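Single-stranded-DNA-specific exonuclease RecJ (Thermus thermophilus, PDB 2ZXR) degrades single-stranded DNA exonucleolytically in the 5' to 3' direction, using divalent metal ions, with no detectable activity on single-stranded RNA. Local coordinates at residues Val27-Leu33 / Arg625-Leu629. Residues are numbered along the deposited sequence; the frame is centred on the assembly and turned at random.
Sequences VGPEAAL and RLKAL
P29, in the first turn of helix 29-37, packs its ring against the backbone and CB of R625 on helix 624-639, its CG 3.4 Å from R625 O and its CD 3.7 Å from R625 CB. A bend at chi3 (-75°) brings the R625 guanidinium across to the N-terminal end of helix 29-37, with P29 CD above the centre of one face. G28, the N-cap residue, lies over the same face in a tight approach, its CA 3.0 Å from R625 NH2. G28 N and R625 NH2 are both donors, and E446 of helix 440-447 serves the two, OE2 in a salt bridge with R625 NH2 and OE1 in a weak hydrogen bond from G28 N. E30 OE1 forms a further salt bridge with R625 NH1 at 3.5 Å; because the oxygen sits well out of the guanidinium plane, the attraction is one of charge without a directed N-H. The other carboxylate oxygen, E30 OE2, accepts a hydrogen bond from a water that also donates to R625 O, linking the two helices. Past the proline ring, L629 CD1 touches P29 CB at 4.0 Å and L33 CD1 at 3.9 Å, and W18 of helix 15-25 touches both leucines. With local axes at 76°, this is steep helix-helix packing that joins the N-terminal region to the RecJ C-terminal domain, away from the metal site.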
ATOM      1  N   VAL A  27      16.055  15.863  -0.200  1.00 30.79           N
ATOM      2  CA  VAL A  27      15.165  15.628   0.935  1.00 28.81           C
ATOM      3  C   VAL A  27      15.924  15.153   2.166  1.00 27.71           C
ATOM      4  O   VAL A  27      17.057  14.685   2.073  1.00 27.43           O
ATOM      5  CB  VAL A  27      14.075  14.550   0.595  1.00 29.07           C
ATOM      6  CG1 VAL A  27      13.204  15.021  -0.579  1.00 28.74           C
ATOM      7  CG2 VAL A  27      14.745  13.210   0.252  1.00 28.44           C
ATOM      8  N   GLY A  28      15.293  15.288   3.324  1.00 26.88           N
ATOM      9  CA  GLY A  28      15.892  14.818   4.555  1.00 26.73           C
ATOM     10  C   GLY A  28      15.992  13.297   4.618  1.00 26.83           C
ATOM     11  O   GLY A  28      15.555  12.597   3.695  1.00 25.78           O
ATOM     12  N   PRO A  29      16.558  12.748   5.711  1.00 26.52           N
ATOM     13  CA  PRO A  29      16.735  11.302   5.916  1.00 26.52           C
ATOM     14  C   PRO A  29      15.465  10.417   5.984  1.00 26.64           C
ATOM     15  O   PRO A  29      15.480   9.302   5.506  1.00 27.26           O
ATOM     16  CB  PRO A  29      17.580  11.233   7.197  1.00 26.61           C
ATOM     17  CG  PRO A  29      17.127  12.450   7.975  1.00 25.95           C
ATOM     18  CD  PRO A  29      17.005  13.522   6.885  1.00 27.14           C
ATOM     19  N   GLU A  30      14.373  10.908   6.551  1.00 27.83           N
ATOM     20  CA  GLU A  30      13.144  10.110   6.632  1.00 28.28           C
ATOM     21  C   GLU A  30      12.581   9.772   5.271  1.00 27.63           C
ATOM     22  O   GLU A  30      12.399   8.600   4.925  1.00 28.45           O
ATOM     23  CB  GLU A  30      12.070  10.851   7.427  1.00 29.57           C
ATOM     24  CG  GLU A  30      12.445  11.123   8.866  1.00 30.81           C
ATOM     25  CD  GLU A  30      13.387  12.295   8.991  1.00 31.64           C
ATOM     26  OE1 GLU A  30      13.474  13.097   8.021  1.00 31.75           O
ATOM     27  OE2 GLU A  30      14.027  12.412  10.054  1.00 31.80           O
ATOM     28  N   ALA A  31      12.298  10.808   4.495  1.00 27.17           N
ATOM     29  CA  ALA A  31      11.759  10.627   3.161  1.00 27.02           C
ATOM     30  C   ALA A  31      12.740   9.834   2.290  1.00 27.28           C
ATOM     31  O   ALA A  31      12.334   8.960   1.514  1.00 26.17           O
ATOM     32  CB  ALA A  31      11.463  11.991   2.539  1.00 27.60           C
ATOM     33  N   ALA A  32      14.035  10.123   2.417  1.00 27.43           N
ATOM     34  CA  ALA A  32      15.028   9.392   1.625  1.00 28.32           C
ATOM     35  C   ALA A  32      14.971   7.904   1.957  1.00 28.35           C
ATOM     36  O   ALA A  32      15.225   7.068   1.106  1.00 28.94           O
ATOM     37  CB  ALA A  32      16.432   9.935   1.879  1.00 27.66           C
ATOM     38  N   LEU A  33      14.650   7.576   3.201  1.00 29.07           N
ATOM     39  CA  LEU A  33      14.544   6.181   3.607  1.00 29.71           C
ATOM     40  C   LEU A  33      13.428   5.527   2.773  1.00 30.05           C
ATOM     41  O   LEU A  33      13.595   4.425   2.225  1.00 29.61           O
ATOM     42  CB  LEU A  33      14.180   6.115   5.092  1.00 31.13           C
ATOM     43  CG  LEU A  33      15.159   5.478   6.072  1.00 33.50           C
ATOM     44  CD1 LEU A  33      14.830   5.924   7.507  1.00 34.43           C
ATOM     45  CD2 LEU A  33      15.063   3.974   5.948  1.00 34.90           C
ATOM     46  N   ARG A 625      20.327  16.177  10.280  1.00 37.94           N
ATOM     47  CA  ARG A 625      19.087  15.450  10.497  1.00 36.10           C
ATOM     48  C   ARG A 625      19.319  13.946  10.363  1.00 34.39           C
ATOM     49  O   ARG A 625      18.609  13.147  10.970  1.00 32.80           O
ATOM     50  CB  ARG A 625      18.017  15.920   9.507  1.00 36.44           C
ATOM     51  CG  ARG A 625      17.472  17.323   9.796  1.00 36.99           C
ATOM     52  CD  ARG A 625      16.036  17.435   9.297  1.00 38.39           C
ATOM     53  NE  ARG A 625      15.947  17.563   7.848  1.00 37.61           N
ATOM     54  CZ  ARG A 625      14.907  17.160   7.112  1.00 37.46           C
ATOM     55  NH1 ARG A 625      13.858  16.584   7.673  1.00 36.64           N
ATOM     56  NH2 ARG A 625      14.909  17.356   5.800  1.00 36.82           N
ATOM     57  N   LEU A 626      20.312  13.561   9.560  1.00 32.83           N
ATOM     58  CA  LEU A 626      20.629  12.146   9.405  1.00 32.40           C
ATOM     59  C   LEU A 626      21.165  11.699  10.778  1.00 31.77           C
ATOM     60  O   LEU A 626      20.784  10.652  11.309  1.00 31.39           O
ATOM     61  CB  LEU A 626      21.710  11.940   8.334  1.00 32.49           C
ATOM     62  CG  LEU A 626      21.741  10.657   7.491  1.00 33.62           C
ATOM     63  CD1 LEU A 626      23.142  10.467   6.942  1.00 33.50           C
ATOM     64  CD2 LEU A 626      21.360   9.446   8.284  1.00 33.21           C
ATOM     65  N   LYS A 627      22.028  12.520  11.363  1.00 31.03           N
ATOM     66  CA  LYS A 627      22.612  12.190  12.659  1.00 31.72           C
ATOM     67  C   LYS A 627      21.528  12.065  13.701  1.00 30.60           C
ATOM     68  O   LYS A 627      21.503  11.117  14.494  1.00 29.63           O
ATOM     69  CB  LYS A 627      23.596  13.271  13.094  1.00 33.60           C
ATOM     70  CG  LYS A 627      24.971  12.733  13.424  1.00 36.29           C
ATOM     71  CD  LYS A 627      25.468  13.246  14.773  1.00 38.10           C
ATOM     72  CE  LYS A 627      26.185  14.583  14.662  1.00 39.13           C
ATOM     73  NZ  LYS A 627      26.841  14.935  15.966  1.00 40.03           N
ATOM     74  N   ALA A 628      20.637  13.045  13.691  1.00 29.42           N
ATOM     75  CA  ALA A 628      19.529  13.081  14.624  1.00 29.25           C
ATOM     76  C   ALA A 628      18.675  11.829  14.505  1.00 28.61           C
ATOM     77  O   ALA A 628      18.210  11.304  15.511  1.00 28.10           O
ATOM     78  CB  ALA A 628      18.669  14.330  14.368  1.00 30.05           C
ATOM     79  N   LEU A 629      18.445  11.356  13.282  1.00 27.33           N
ATOM     80  CA  LEU A 629      17.643  10.137  13.128  1.00 26.88           C
ATOM     81  C   LEU A 629      18.350   8.943  13.799  1.00 26.47           C
ATOM     82  O   LEU A 629      17.725   8.154  14.523  1.00 26.10           O
ATOM     83  CB  LEU A 629      17.396   9.829  11.644  1.00 25.07           C
ATOM     84  CG  LEU A 629      16.540   8.610  11.297  1.00 24.41           C
ATOM     85  CD1 LEU A 629      15.936   8.815   9.877  1.00 25.02           C
ATOM     86  CD2 LEU A 629      17.369   7.336  11.350  1.00 23.34           C
TER
HETATM   87  O   HOH W   1      15.893  13.261  11.783  1.00 28.02           O